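Local coordinates for protein phytase (Debaryomyces castellii, PDB 2GFI) that probably hydrolyses phytate (inositol hexakisphosphate) at its 3-phosphate, as a 3-phytase of the histidine acid phosphatase family, at residues Thr146-Leu151 with Arg374-Lys379; Leu158-Ser163 with Tyr174-Phe179; Ile343-Pro348 with Asn416-Glu421; Glu350-Asp355 with Phe359-Ser364; Ile397-Cys402 with Phe408-Asn413. All blocks are in the same frame, centred on the assembly; numbering follows the deposited sequence. Where two conformers were deposited one is given.

Contact 1 (Thr146-Leu151 with Arg374-Lys379); sequences TKYGEL and RTIIEK
Tyr148 and Glu378 face each other where the end of helix 133-148 packs against strand 374-382, their CA atoms 9.1 Å apart with side chains bridging the gap. This is a helix-on-sheet contact of the histidine phosphatase fold, the strand lying between strands 59-69 and 385-392. Glu378 crosses both helix side chains at about a right angle, its carboxylate plane turned 77° from the Tyr148 ring and OE2 at the ring edge. OE2 is gripped twice: Lys147 NZ makes a salt bridge at 2.6 Å on the syn lone pair, and Tyr148 OH donates a very short bond of 2.5 Å. The extended Lys147 chain runs over the tyrosine ring, CG above its centre, which suits an aliphatic side chain ending in a charge; NZ also donates to Thr53 O. Arg389 pairs with Glu378 OE1, so both carboxylate oxygens are engaged; the two cations would probably favour the ionised form. Ile376, beta-branched as suits a strand, adds apolar cover, its CG2 lying 4.2 Å from Tyr148 CZ.

Contact 2 (Leu158-Ser163 with Tyr174-Phe179); sequences LPVFTS and YFARGF
Leu158 and Phe179 meet where strand 158-163 is covered by helix 166-180, the first strand and the helix of a beta-alpha-beta unit that continues into strand 189-194. The leucine crosses the phenylalanine at a slant, its forked end approaching the ring obliquely with both methyls near the CD2-CE2 bond: CD2 comes within 3.6 Å of Phe179 CD2, while CD1 lies 4.0 Å from Phe179 CE2. Both side chains have CG trans to the backbone N, with chi1 -178° in Leu158 and 179° in Phe179, and this extension carries the branched tip and the ring into the space between strand and helix. Phe179 also meets the ring of Phe152 edge-to-face, which places it in a larger apolar layer.

Two residues along the strand, Val160 points toward the helix at its nearest approach, where its CA lies 7.6 Å from that of Ala176. The small methyl of Ala176 suits this spacing, since it fills little of the gap between the backbones. Valine suits the strand through its branching at CB, and it packs also on Ser172 of the helix and on Val189 and Thr191 of the neighbouring strand. With all four residues buried, the join is wholly apolar. Val160 turns its CG2 branch to the helix, 4.0 Å from Ala176 CB.

Contact 3 (Ile343-Pro348 with Asn416-Glu421); sequences IGILIP and NDYVAE
Ile343, the last residue of helix 333-343, meets Tyr418 of helix 412-423 through its backbone: its carbonyl O accepts a very short 2.5 Å hydrogen bond from Tyr418 OH. Its CB points away from Tyr418, and the side chain packs on Leu310 and Tyr390. Gly344 then leaves the helix with a positive phi of 74°, a conformation glycine adopts readily, and, without a side chain, it lets the phenol oxygen come close to the backbone. Ile345 follows, crossing the tyrosine at about a right angle, with CG2 4.0 Å from Tyr418 OH; the side chain also packs on Tyr390 and Ile392. Tyr418 spans the distance because its ring is swung clear of the backbone N (chi1 180°), and Ile343 O sits in the ring plane at its edge. Tyrosine suits the place, combining a long flat reach with a donor at the end. The carbonyl of the last residue of helix 333-343 thus accepts from a phenol of helix 412-423, which ties the two helices together.

Contact 4 (Glu350-Asp355 with Phe359-Ser364); sequences EDLPVD and FPSPYS
Leu352 lays its forked end across Pro362 and Tyr363 CB, where two parts of the long loop between helix 333-343 and helix 365-368 come side by side, the CA atoms of Leu352 and Pro362 being 6.7 Å apart. Its chi1 of -93° departs from the usual staggered value, and with chi2 at 55° it lays both methyls against Tyr363 CB, CD1 at 3.7 Å and CD2 at 3.8 Å. CD1 also lies 3.9 Å from Pro362 CB, so one methyl touches two consecutive residues. Leucine is suited to this place because its branch point sits far enough from the backbone for both arms to reach the facing segment 359-364. The ring of Pro362 presents a rigid apolar side, and Pro353 extends the contact, with its CD 4.4 Å from Pro362 CG.

Tyr363 contributes its CB and sends its ring elsewhere: a chi1 of 177° extends it from the main chain, and the hydroxyl is hydrogen-bonded to Glu337 of helix 333-343, while the ring meets that of Tyr292 edge-to-face. Ser361 OG, hydrogen-bonded to Asp288, lies 4.2 Å from Leu352 CD2. Helix 277-295 covers the loop, Leu352 packing on Tyr285 and Leu289. The arrangement is an irregular, proline-rich loop folded back on itself, leading to the N-cap residue Ser364; the side chain of Tyr363 is about 9 Å from that of Asp333, the predicted proton donor.

Contact 5 (Ile397-Cys402 with Phe408-Asn413); sequences IPIKKC and FSCNLN
Phe408 O and Cys402 O both accept from one water, which lies 2.7 Å from Phe408 O and 2.8 Å from Cys402 O and itself accepts from Ile399 N at 2.9 Å. The water thereby joins the two segments through backbone groups that do not bond to each other directly. Beside it the disulfide closes the loop covalently, Cys402 SG to Cys410 SG at 2.0 Å with a torsion of 70° about the S-S bond, in one of two modelled conformers of Cys402. A type II beta turn from Ile399 to Cys402 brings the first cysteine back, with Lys401 taking the positive phi of its third position. Pro398, a rigid and apolar residue, lies alongside Phe408 and points the same way, its CG 3.7 Å from Phe408 CB, while Ile399 reaches Cys410 CB with CD1. Phe408 and Ser409 form a G1 beta bulge, and the Phe408 ring meets Phe359 of a neighbouring subunit edge-to-face. Beyond the disulfide Asn411 is the N-cap of helix 412-423, its OD1 accepting from Asn413 N while its ND2 is hydrogen-bonded to Glu385. The loop links strand 395-397 to helix 412-423, and strand 410-411 pairs antiparallel with strand 385-392.

How the contacts relate
From the N terminus, helix 133-148 opens the long loop that contact 1 closes 223 residues later on strand 374-382. Inside it contact 2 closes a short loop within a beta-alpha-beta unit of the same sheet, and contact 4 folds the segment between helices 333-343 and 365-368 on itself. Contact 3 starts within the loop of contact 1 but ends beyond it, on helix 412-423, so the two cross; it encloses both contact 4 and contact 5. Contact 3 touches both of these, Pro348 and Ile347 packing on Tyr363, and Tyr418 on Ile399. Lys379 meets Leu412, joining contacts 1 and 5, while contacts 4 and 5 both touch a neighbouring subunit.

Contact 1 (Thr146-Leu151 with Arg374-Lys379)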
# COMPACT_ATOMS: atom_id res chain seq x y z
N THR A 146 9.59 -21.15 -8.94
CA THR A 146 9.26 -20.19 -10.01
C THR A 146 10.50 -19.48 -10.55
O THR A 146 10.64 -19.37 -11.73
CB THR A 146 8.22 -19.15 -9.55
OG1 THR A 146 6.98 -19.80 -9.32
CG2 THR A 146 7.87 -18.24 -10.71
N LYS A 147 11.40 -19.03 -9.67
CA LYS A 147 12.61 -18.35 -10.08
C LYS A 147 13.71 -19.24 -10.66
O LYS A 147 14.33 -18.90 -11.68
CB LYS A 147 13.20 -17.56 -8.90
CG LYS A 147 14.26 -16.57 -9.39
CD LYS A 147 14.76 -15.59 -8.34
CE LYS A 147 15.89 -14.72 -8.90
NZ LYS A 147 16.48 -13.82 -7.84
N TYR A 148 13.96 -20.36 -9.98
CA TYR A 148 15.17 -21.16 -10.22
C TYR A 148 14.93 -22.50 -10.88
O TYR A 148 15.88 -23.18 -11.21
CB TYR A 148 15.94 -21.38 -8.93
CG TYR A 148 16.42 -20.10 -8.29
CD1 TYR A 148 17.47 -19.37 -8.85
CD2 TYR A 148 15.82 -19.62 -7.11
CE1 TYR A 148 17.91 -18.19 -8.24
CE2 TYR A 148 16.26 -18.47 -6.50
CZ TYR A 148 17.29 -17.74 -7.07
OH TYR A 148 17.72 -16.57 -6.47
N GLY A 149 13.67 -22.86 -11.06
CA GLY A 149 13.28 -24.18 -11.53
C GLY A 149 13.78 -24.59 -12.92
O GLY A 149 13.79 -25.78 -13.22
N GLU A 150 14.18 -23.64 -13.77
CA GLU A 150 14.79 -24.00 -15.05
C GLU A 150 16.06 -24.82 -14.81
O GLU A 150 16.50 -25.56 -15.68
CB GLU A 150 15.15 -22.76 -15.87
CG GLU A 150 16.37 -22.01 -15.35
CD GLU A 150 16.46 -20.60 -15.91
OE1 GLU A 150 15.52 -19.80 -15.69
OE2 GLU A 150 17.45 -20.31 -16.59
N LEU A 151 16.64 -24.66 -13.61
CA LEU A 151 17.86 -25.35 -13.20
C LEU A 151 17.54 -26.75 -12.70
O LEU A 151 18.45 -27.54 -12.45
CB LEU A 151 18.55 -24.59 -12.07
CG LEU A 151 19.41 -23.36 -12.36
CD1 LEU A 151 20.12 -22.94 -11.07
CD2 LEU A 151 20.39 -23.59 -13.49
N ARG A 374 16.73 -16.40 4.48
CA ARG A 374 17.16 -17.04 3.27
C ARG A 374 18.42 -16.37 2.79
O ARG A 374 18.46 -15.17 2.52
CB ARG A 374 16.04 -17.01 2.20
CG ARG A 374 15.40 -15.63 1.96
CD ARG A 374 13.97 -15.67 1.51
NE ARG A 374 13.14 -16.14 2.61
CZ ARG A 374 11.83 -16.34 2.56
NH1 ARG A 374 11.14 -16.12 1.45
NH2 ARG A 374 11.21 -16.74 3.67
N THR A 375 19.49 -17.14 2.72
CA THR A 375 20.69 -16.64 2.11
C THR A 375 20.83 -17.42 0.82
O THR A 375 20.89 -18.64 0.82
CB THR A 375 21.89 -16.83 3.06
OG1 THR A 375 21.91 -15.71 3.98
CG2 THR A 375 23.25 -16.79 2.31
N ILE A 376 20.84 -16.71 -0.29
CA ILE A 376 20.92 -17.36 -1.59
C ILE A 376 22.17 -16.88 -2.33
O ILE A 376 22.48 -15.68 -2.34
CB ILE A 376 19.66 -17.05 -2.39
CG1 ILE A 376 18.49 -17.92 -1.90
CG2 ILE A 376 19.92 -17.19 -3.89
CD1 ILE A 376 17.14 -17.37 -2.33
N ILE A 377 22.91 -17.84 -2.88
CA ILE A 377 23.92 -17.58 -3.90
C ILE A 377 23.39 -17.98 -5.26
O ILE A 377 22.98 -19.12 -5.45
CB ILE A 377 25.21 -18.34 -3.56
CG1 ILE A 377 25.62 -18.00 -2.12
CG2 ILE A 377 26.31 -17.99 -4.58
CD1 ILE A 377 26.72 -18.86 -1.55
N GLU A 378 23.34 -17.03 -6.20
CA GLU A 378 22.97 -17.30 -7.58
C GLU A 378 24.25 -17.29 -8.36
O GLU A 378 25.10 -16.46 -8.10
CB GLU A 378 22.08 -16.20 -8.19
CG GLU A 378 20.91 -15.81 -7.33
CD GLU A 378 20.06 -14.72 -7.92
OE1 GLU A 378 20.60 -13.69 -8.37
OE2 GLU A 378 18.83 -14.91 -7.90
N LYS A 379 24.36 -18.19 -9.33
CA LYS A 379 25.49 -18.24 -10.21
C LYS A 379 24.89 -18.21 -11.58
O LYS A 379 24.00 -18.98 -11.88
CB LYS A 379 26.29 -19.53 -10.01
CG LYS A 379 27.46 -19.68 -10.98
CD LYS A 379 28.02 -21.07 -10.91
CE LYS A 379 29.06 -21.27 -12.00
NZ LYS A 379 29.84 -22.50 -11.74

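Contact 2 (Leu158-Ser163 with Tyr174-Phe179)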
# COMPACT_ATOMS: atom_id res chain seq x y z
N LEU A 158 15.44 -34.30 -6.18
CA LEU A 158 15.85 -33.07 -5.50
C LEU A 158 16.43 -33.46 -4.16
O LEU A 158 15.73 -34.07 -3.36
CB LEU A 158 14.66 -32.13 -5.30
CG LEU A 158 14.94 -30.79 -4.64
CD1 LEU A 158 15.71 -29.84 -5.60
CD2 LEU A 158 13.60 -30.17 -4.11
N PRO A 159 17.71 -33.18 -3.94
CA PRO A 159 18.30 -33.36 -2.62
C PRO A 159 17.98 -32.16 -1.71
O PRO A 159 17.89 -30.99 -2.16
CB PRO A 159 19.80 -33.47 -2.91
CG PRO A 159 19.99 -32.68 -4.17
CD PRO A 159 18.69 -32.68 -4.93
N VAL A 160 17.78 -32.44 -0.44
CA VAL A 160 17.53 -31.37 0.50
C VAL A 160 18.52 -31.63 1.62
O VAL A 160 18.75 -32.75 1.98
CB VAL A 160 16.03 -31.35 0.94
CG1 VAL A 160 15.82 -30.45 2.11
CG2 VAL A 160 15.13 -30.91 -0.22
N PHE A 161 19.17 -30.60 2.12
CA PHE A 161 20.06 -30.77 3.23
C PHE A 161 19.48 -29.94 4.37
O PHE A 161 19.17 -28.75 4.21
CB PHE A 161 21.49 -30.35 2.85
CG PHE A 161 21.98 -31.03 1.60
CD1 PHE A 161 22.73 -32.19 1.67
CD2 PHE A 161 21.61 -30.55 0.36
CE1 PHE A 161 23.13 -32.85 0.53
CE2 PHE A 161 21.99 -31.21 -0.79
CZ PHE A 161 22.77 -32.36 -0.71
N THR A 162 19.30 -30.61 5.50
CA THR A 162 18.75 -29.99 6.67
C THR A 162 19.44 -30.53 7.91
O THR A 162 19.89 -31.67 7.90
CB THR A 162 17.24 -30.25 6.74
OG1 THR A 162 16.75 -29.69 7.96
CG2 THR A 162 16.95 -31.71 6.87
N SER A 163 19.52 -29.73 8.97
CA SER A 163 19.96 -30.25 10.25
C SER A 163 18.80 -31.01 10.88
O SER A 163 17.69 -31.01 10.36
CB SER A 163 20.49 -29.14 11.19
OG SER A 163 19.44 -28.64 12.00
N TYR A 174 8.53 -28.31 4.14
CA TYR A 174 7.53 -27.41 3.60
C TYR A 174 8.08 -26.69 2.38
O TYR A 174 7.37 -26.53 1.41
CB TYR A 174 7.03 -26.42 4.65
CG TYR A 174 5.87 -26.99 5.40
CD1 TYR A 174 6.06 -27.77 6.52
CD2 TYR A 174 4.57 -26.76 4.97
CE1 TYR A 174 4.98 -28.30 7.24
CE2 TYR A 174 3.48 -27.25 5.68
CZ TYR A 174 3.70 -28.04 6.81
OH TYR A 174 2.63 -28.57 7.50
N PHE A 175 9.34 -26.27 2.43
CA PHE A 175 9.98 -25.67 1.32
C PHE A 175 9.97 -26.61 0.12
O PHE A 175 9.55 -26.21 -0.96
CB PHE A 175 11.42 -25.31 1.68
CG PHE A 175 12.16 -24.67 0.54
CD1 PHE A 175 12.26 -23.29 0.45
CD2 PHE A 175 12.71 -25.46 -0.49
CE1 PHE A 175 12.92 -22.70 -0.62
CE2 PHE A 175 13.38 -24.86 -1.57
CZ PHE A 175 13.48 -23.49 -1.63
N ALA A 176 10.42 -27.86 0.32
CA ALA A 176 10.52 -28.84 -0.74
C ALA A 176 9.16 -29.10 -1.32
O ALA A 176 9.01 -29.23 -2.55
CB ALA A 176 11.17 -30.13 -0.24
N ARG A 177 8.13 -29.11 -0.46
CA ARG A 177 6.78 -29.29 -0.92
C ARG A 177 6.31 -28.09 -1.74
O ARG A 177 5.61 -28.25 -2.75
CB ARG A 177 5.83 -29.54 0.23
CG ARG A 177 6.00 -30.91 0.83
CD ARG A 177 5.18 -31.09 2.10
NE ARG A 177 5.46 -32.37 2.73
CZ ARG A 177 4.82 -33.49 2.43
NH1 ARG A 177 3.90 -33.49 1.47
NH2 ARG A 177 5.14 -34.62 3.06
N GLY A 178 6.65 -26.89 -1.30
CA GLY A 178 6.31 -25.74 -2.11
C GLY A 178 7.01 -25.86 -3.45
O GLY A 178 6.43 -25.58 -4.50
N PHE A 179 8.28 -26.29 -3.41
CA PHE A 179 9.14 -26.30 -4.57
C PHE A 179 8.65 -27.31 -5.61
O PHE A 179 8.60 -27.00 -6.79
CB PHE A 179 10.60 -26.58 -4.16
CG PHE A 179 11.57 -26.64 -5.32
CD1 PHE A 179 12.32 -25.53 -5.68
CD2 PHE A 179 11.71 -27.81 -6.07
CE1 PHE A 179 13.19 -25.60 -6.77
CE2 PHE A 179 12.56 -27.88 -7.14
CZ PHE A 179 13.32 -26.78 -7.50

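Contact 3 (Ile343-Pro348 with Asn416-Glu421)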
# COMPACT_ATOMS: atom_id res chain seq x y z
N ILE A 343 31.28 -15.14 5.08
CA ILE A 343 30.87 -14.48 3.81
C ILE A 343 31.32 -13.04 3.78
O ILE A 343 31.86 -12.57 2.78
CB ILE A 343 29.34 -14.54 3.55
CG1 ILE A 343 28.85 -15.99 3.42
CG2 ILE A 343 28.99 -13.76 2.27
CD1 ILE A 343 27.34 -16.19 3.66
N GLY A 344 31.10 -12.32 4.87
CA GLY A 344 31.66 -10.99 4.98
C GLY A 344 31.00 -9.90 4.17
O GLY A 344 31.59 -8.86 3.96
N ILE A 345 29.77 -10.08 3.75
CA ILE A 345 29.07 -9.01 3.02
C ILE A 345 28.16 -8.14 3.90
O ILE A 345 27.77 -7.04 3.51
CB ILE A 345 28.30 -9.61 1.83
CG1 ILE A 345 27.31 -10.66 2.33
CG2 ILE A 345 29.30 -10.21 0.86
CD1 ILE A 345 26.34 -11.12 1.26
N LEU A 346 27.79 -8.63 5.07
CA LEU A 346 26.94 -7.85 5.96
C LEU A 346 27.62 -7.63 7.31
O LEU A 346 26.96 -7.39 8.33
CB LEU A 346 25.56 -8.49 6.07
CG LEU A 346 24.71 -8.31 4.80
CD1 LEU A 346 23.50 -9.21 4.86
CD2 LEU A 346 24.28 -6.84 4.61
N ILE A 347 28.95 -7.66 7.28
CA ILE A 347 29.80 -7.54 8.47
C ILE A 347 30.44 -6.14 8.54
O ILE A 347 31.06 -5.69 7.59
CB ILE A 347 30.89 -8.69 8.47
CG1 ILE A 347 30.25 -10.06 8.26
CG2 ILE A 347 31.77 -8.66 9.72
CD1 ILE A 347 29.03 -10.35 9.15
N PRO A 348 30.30 -5.45 9.67
CA PRO A 348 30.91 -4.12 9.81
C PRO A 348 32.44 -4.26 9.87
O PRO A 348 32.94 -5.33 10.23
CB PRO A 348 30.38 -3.62 11.16
CG PRO A 348 30.13 -4.83 11.92
CD PRO A 348 29.61 -5.87 10.90
N ASN A 416 36.52 -16.57 -6.24
CA ASN A 416 37.55 -17.47 -5.70
C ASN A 416 38.59 -16.76 -4.84
O ASN A 416 38.93 -17.24 -3.77
CB ASN A 416 38.17 -18.31 -6.81
CG ASN A 416 37.42 -19.59 -7.04
OD1 ASN A 416 37.59 -20.57 -6.31
ND2 ASN A 416 36.54 -19.59 -8.03
N ASP A 417 39.06 -15.61 -5.31
CA ASP A 417 40.04 -14.80 -4.60
C ASP A 417 39.46 -14.23 -3.29
O ASP A 417 40.13 -14.22 -2.25
CB ASP A 417 40.51 -13.63 -5.48
CG ASP A 417 41.31 -14.07 -6.71
OD1 ASP A 417 41.76 -15.24 -6.77
OD2 ASP A 417 41.53 -13.29 -7.66
N TYR A 418 38.21 -13.75 -3.39
CA TYR A 418 37.45 -13.26 -2.25
C TYR A 418 37.30 -14.35 -1.19
O TYR A 418 37.65 -14.16 -0.01
CB TYR A 418 36.07 -12.72 -2.70
CG TYR A 418 35.25 -12.20 -1.53
CD1 TYR A 418 35.56 -10.98 -0.96
CD2 TYR A 418 34.23 -12.97 -0.96
CE1 TYR A 418 34.86 -10.51 0.13
CE2 TYR A 418 33.51 -12.50 0.11
CZ TYR A 418 33.84 -11.25 0.65
OH TYR A 418 33.19 -10.74 1.72
N VAL A 419 36.79 -15.51 -1.59
CA VAL A 419 36.66 -16.61 -0.64
C VAL A 419 38.03 -16.96 -0.00
O VAL A 419 38.14 -17.02 1.24
CB VAL A 419 35.98 -17.85 -1.24
CG1 VAL A 419 35.96 -18.98 -0.22
CG2 VAL A 419 34.57 -17.49 -1.61
N ALA A 420 39.06 -17.13 -0.84
CA ALA A 420 40.41 -17.42 -0.34
C ALA A 420 40.86 -16.39 0.71
O ALA A 420 41.39 -16.77 1.74
CB ALA A 420 41.43 -17.52 -1.49
N GLU A 421 40.61 -15.10 0.45
CA GLU A 421 40.90 -14.01 1.39
C GLU A 421 40.13 -14.16 2.70
O GLU A 421 40.68 -13.91 3.80
CB GLU A 421 40.53 -12.65 0.78
CG GLU A 421 41.57 -12.05 -0.16
CD GLU A 421 41.18 -10.64 -0.65
OE1 GLU A 421 39.97 -10.40 -0.97
OE2 GLU A 421 42.11 -9.77 -0.69

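Contact 4 (Glu350-Asp355 with Phe359-Ser364)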
# COMPACT_ATOMS: atom_id res chain seq x y z
N GLU A 350 34.43 -2.69 11.92
CA GLU A 350 34.81 -2.66 13.32
C GLU A 350 33.73 -3.26 14.22
O GLU A 350 32.56 -3.37 13.85
CB GLU A 350 35.23 -1.24 13.76
CG GLU A 350 34.45 -0.09 13.14
CD GLU A 350 34.77 1.29 13.75
OE1 GLU A 350 35.76 1.41 14.55
OE2 GLU A 350 34.02 2.29 13.42
N ASP A 351 34.17 -3.66 15.40
CA ASP A 351 33.32 -4.11 16.46
C ASP A 351 32.29 -3.05 16.82
O ASP A 351 32.57 -1.86 16.73
CB ASP A 351 34.17 -4.50 17.67
CG ASP A 351 34.94 -5.80 17.44
OD1 ASP A 351 34.69 -6.55 16.45
OD2 ASP A 351 35.84 -6.17 18.22
N LEU A 352 31.11 -3.51 17.20
CA LEU A 352 30.00 -2.63 17.50
C LEU A 352 30.27 -1.88 18.79
O LEU A 352 30.84 -2.43 19.72
CB LEU A 352 28.71 -3.45 17.61
CG LEU A 352 27.90 -3.55 16.31
CD1 LEU A 352 28.74 -4.10 15.13
CD2 LEU A 352 26.66 -4.40 16.53
N PRO A 353 29.89 -0.61 18.84
CA PRO A 353 30.02 0.14 20.07
C PRO A 353 28.96 -0.32 21.05
O PRO A 353 27.91 -0.83 20.64
CB PRO A 353 29.77 1.58 19.63
CG PRO A 353 28.82 1.44 18.44
CD PRO A 353 29.30 0.21 17.74
N VAL A 354 29.23 -0.12 22.34
CA VAL A 354 28.31 -0.47 23.42
C VAL A 354 27.89 0.76 24.20
O VAL A 354 26.90 0.74 24.93
CB VAL A 354 28.93 -1.50 24.38
CG1 VAL A 354 29.13 -2.82 23.65
CG2 VAL A 354 30.28 -0.98 25.01
N ASP A 355 28.64 1.85 24.05
CA ASP A 355 28.47 2.98 24.96
C ASP A 355 27.52 4.02 24.37
O ASP A 355 27.22 5.03 24.97
CB ASP A 355 29.85 3.58 25.34
CG ASP A 355 30.62 4.10 24.12
OD1 ASP A 355 30.62 3.43 23.03
OD2 ASP A 355 31.25 5.18 24.14
N PHE A 359 23.34 4.51 14.63
CA PHE A 359 22.32 4.53 13.62
C PHE A 359 23.03 4.67 12.27
O PHE A 359 23.74 5.68 12.03
CB PHE A 359 21.38 5.72 13.89
CG PHE A 359 20.55 5.55 15.11
CD1 PHE A 359 19.30 4.94 15.02
CD2 PHE A 359 21.01 5.98 16.35
CE1 PHE A 359 18.52 4.75 16.17
CE2 PHE A 359 20.25 5.80 17.51
CZ PHE A 359 19.00 5.19 17.42
N PRO A 360 22.90 3.67 11.40
CA PRO A 360 22.11 2.46 11.68
C PRO A 360 22.97 1.54 12.55
O PRO A 360 24.10 1.88 12.86
CB PRO A 360 21.93 1.84 10.28
CG PRO A 360 23.31 2.17 9.60
CD PRO A 360 23.57 3.62 10.08
N SER A 361 22.45 0.41 12.99
CA SER A 361 23.29 -0.59 13.62
C SER A 361 24.26 -1.09 12.55
O SER A 361 23.83 -1.47 11.46
CB SER A 361 22.45 -1.73 14.16
OG SER A 361 23.31 -2.79 14.56
N PRO A 362 25.56 -1.05 12.83
CA PRO A 362 26.58 -1.47 11.84
C PRO A 362 26.45 -2.93 11.49
O PRO A 362 27.04 -3.41 10.51
CB PRO A 362 27.92 -1.26 12.59
CG PRO A 362 27.58 -0.33 13.72
CD PRO A 362 26.16 -0.59 14.09
N TYR A 363 25.72 -3.65 12.33
CA TYR A 363 25.47 -5.04 12.08
C TYR A 363 24.02 -5.30 12.37
O TYR A 363 23.57 -5.13 13.48
CB TYR A 363 26.32 -5.89 13.01
CG TYR A 363 26.04 -7.35 12.83
CD1 TYR A 363 26.53 -8.04 11.71
CD2 TYR A 363 25.28 -8.04 13.75
CE1 TYR A 363 26.27 -9.38 11.54
CE2 TYR A 363 25.01 -9.39 13.59
CZ TYR A 363 25.51 -10.06 12.49
OH TYR A 363 25.24 -11.40 12.34
N SER A 364 23.27 -5.70 11.36
CA SER A 364 21.83 -5.82 11.55
C SER A 364 21.49 -7.30 11.58
O SER A 364 21.44 -7.99 10.55
CB SER A 364 21.07 -5.07 10.45
OG SER A 364 19.68 -5.27 10.59

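Contact 5 (Ile397-Cys402 with Phe408-Asn413)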
# COMPACT_ATOMS: atom_id res chain seq x y z
N ILE A 397 22.84 -8.44 -2.18
CA ILE A 397 23.89 -7.78 -1.40
C ILE A 397 25.21 -7.97 -2.11
O ILE A 397 25.82 -9.04 -1.99
CB ILE A 397 23.95 -8.36 0.04
CG1 ILE A 397 22.55 -8.39 0.69
CG2 ILE A 397 24.99 -7.61 0.89
CD1 ILE A 397 21.88 -7.01 0.98
N PRO A 398 25.67 -6.98 -2.87
CA PRO A 398 26.92 -7.11 -3.58
C PRO A 398 28.12 -7.30 -2.62
O PRO A 398 28.11 -6.80 -1.49
CB PRO A 398 27.03 -5.81 -4.38
CG PRO A 398 25.59 -5.34 -4.55
CD PRO A 398 25.02 -5.68 -3.16
N ILE A 399 29.12 -8.05 -3.08
CA ILE A 399 30.34 -8.20 -2.35
C ILE A 399 31.16 -6.96 -2.59
O ILE A 399 31.33 -6.55 -3.72
CB ILE A 399 31.13 -9.42 -2.82
CG1 ILE A 399 30.29 -10.67 -2.67
CG2 ILE A 399 32.45 -9.49 -2.07
CD1 ILE A 399 30.86 -11.84 -3.41
N LYS A 400 31.64 -6.36 -1.52
CA LYS A 400 32.48 -5.20 -1.60
C LYS A 400 33.66 -5.43 -2.56
O LYS A 400 34.48 -6.36 -2.37
CB LYS A 400 32.98 -4.84 -0.21
CG LYS A 400 33.74 -3.53 -0.16
CD LYS A 400 34.30 -3.34 1.25
CE LYS A 400 35.36 -2.27 1.24
NZ LYS A 400 35.78 -1.93 2.63
N LYS A 401 33.74 -4.56 -3.56
CA LYS A 401 34.81 -4.56 -4.53
C LYS A 401 34.75 -5.81 -5.40
O LYS A 401 35.68 -6.05 -6.16
CB LYS A 401 36.18 -4.49 -3.86
CG LYS A 401 36.36 -3.28 -2.99
CD LYS A 401 37.86 -3.03 -2.67
CE LYS A 401 38.02 -1.94 -1.59
NZ LYS A 401 39.45 -1.48 -1.46
N CYS A 402 33.70 -6.61 -5.26
CA CYS A 402 33.43 -7.63 -6.26
C CYS A 402 32.02 -7.58 -6.77
O CYS A 402 31.26 -8.53 -6.60
CB CYS A 402 33.69 -9.04 -5.78
SG CYS A 402 34.22 -9.98 -7.22
N PHE A 408 25.42 -6.55 -10.35
CA PHE A 408 26.42 -6.33 -9.29
C PHE A 408 27.02 -7.60 -8.70
O PHE A 408 27.25 -7.72 -7.48
CB PHE A 408 25.89 -5.40 -8.19
CG PHE A 408 25.52 -4.06 -8.71
CD1 PHE A 408 26.52 -3.13 -9.03
CD2 PHE A 408 24.19 -3.72 -8.89
CE1 PHE A 408 26.17 -1.86 -9.53
CE2 PHE A 408 23.82 -2.46 -9.36
CZ PHE A 408 24.82 -1.53 -9.70
N SER A 409 27.29 -8.54 -9.61
CA SER A 409 27.78 -9.85 -9.28
C SER A 409 29.31 -9.91 -9.34
O SER A 409 29.98 -8.99 -9.81
CB SER A 409 27.17 -10.86 -10.25
OG SER A 409 27.48 -10.49 -11.59
N CYS A 410 29.85 -11.02 -8.86
CA CYS A 410 31.27 -11.24 -8.79
C CYS A 410 31.67 -12.35 -9.78
O CYS A 410 31.11 -13.46 -9.69
CB CYS A 410 31.60 -11.69 -7.39
SG CYS A 410 33.35 -11.78 -7.09
N ASN A 411 32.60 -12.07 -10.70
CA ASN A 411 33.13 -13.12 -11.58
C ASN A 411 33.58 -14.28 -10.72
O ASN A 411 34.27 -14.09 -9.72
CB ASN A 411 34.32 -12.60 -12.41
CG ASN A 411 34.64 -13.50 -13.61
OD1 ASN A 411 34.92 -14.69 -13.46
ND2 ASN A 411 34.62 -12.92 -14.80
N LEU A 412 33.20 -15.49 -11.07
CA LEU A 412 33.61 -16.63 -10.24
C LEU A 412 35.12 -16.69 -9.97
O LEU A 412 35.54 -17.13 -8.90
CB LEU A 412 33.09 -17.93 -10.83
CG LEU A 412 33.45 -19.23 -10.14
CD1 LEU A 412 33.03 -19.29 -8.68
CD2 LEU A 412 32.82 -20.32 -10.94
N ASN A 413 35.92 -16.23 -10.94
CA ASN A 413 37.36 -16.15 -10.75
C ASN A 413 37.75 -15.23 -9.63
O ASN A 413 38.53 -15.60 -8.76
CB ASN A 413 38.06 -15.76 -12.08
CG ASN A 413 37.88 -16.82 -13.14
OD1 ASN A 413 37.96 -18.03 -12.85
ND2 ASN A 413 37.60 -16.40 -14.36
O HOH W 1 28.63 -9.16 -5.72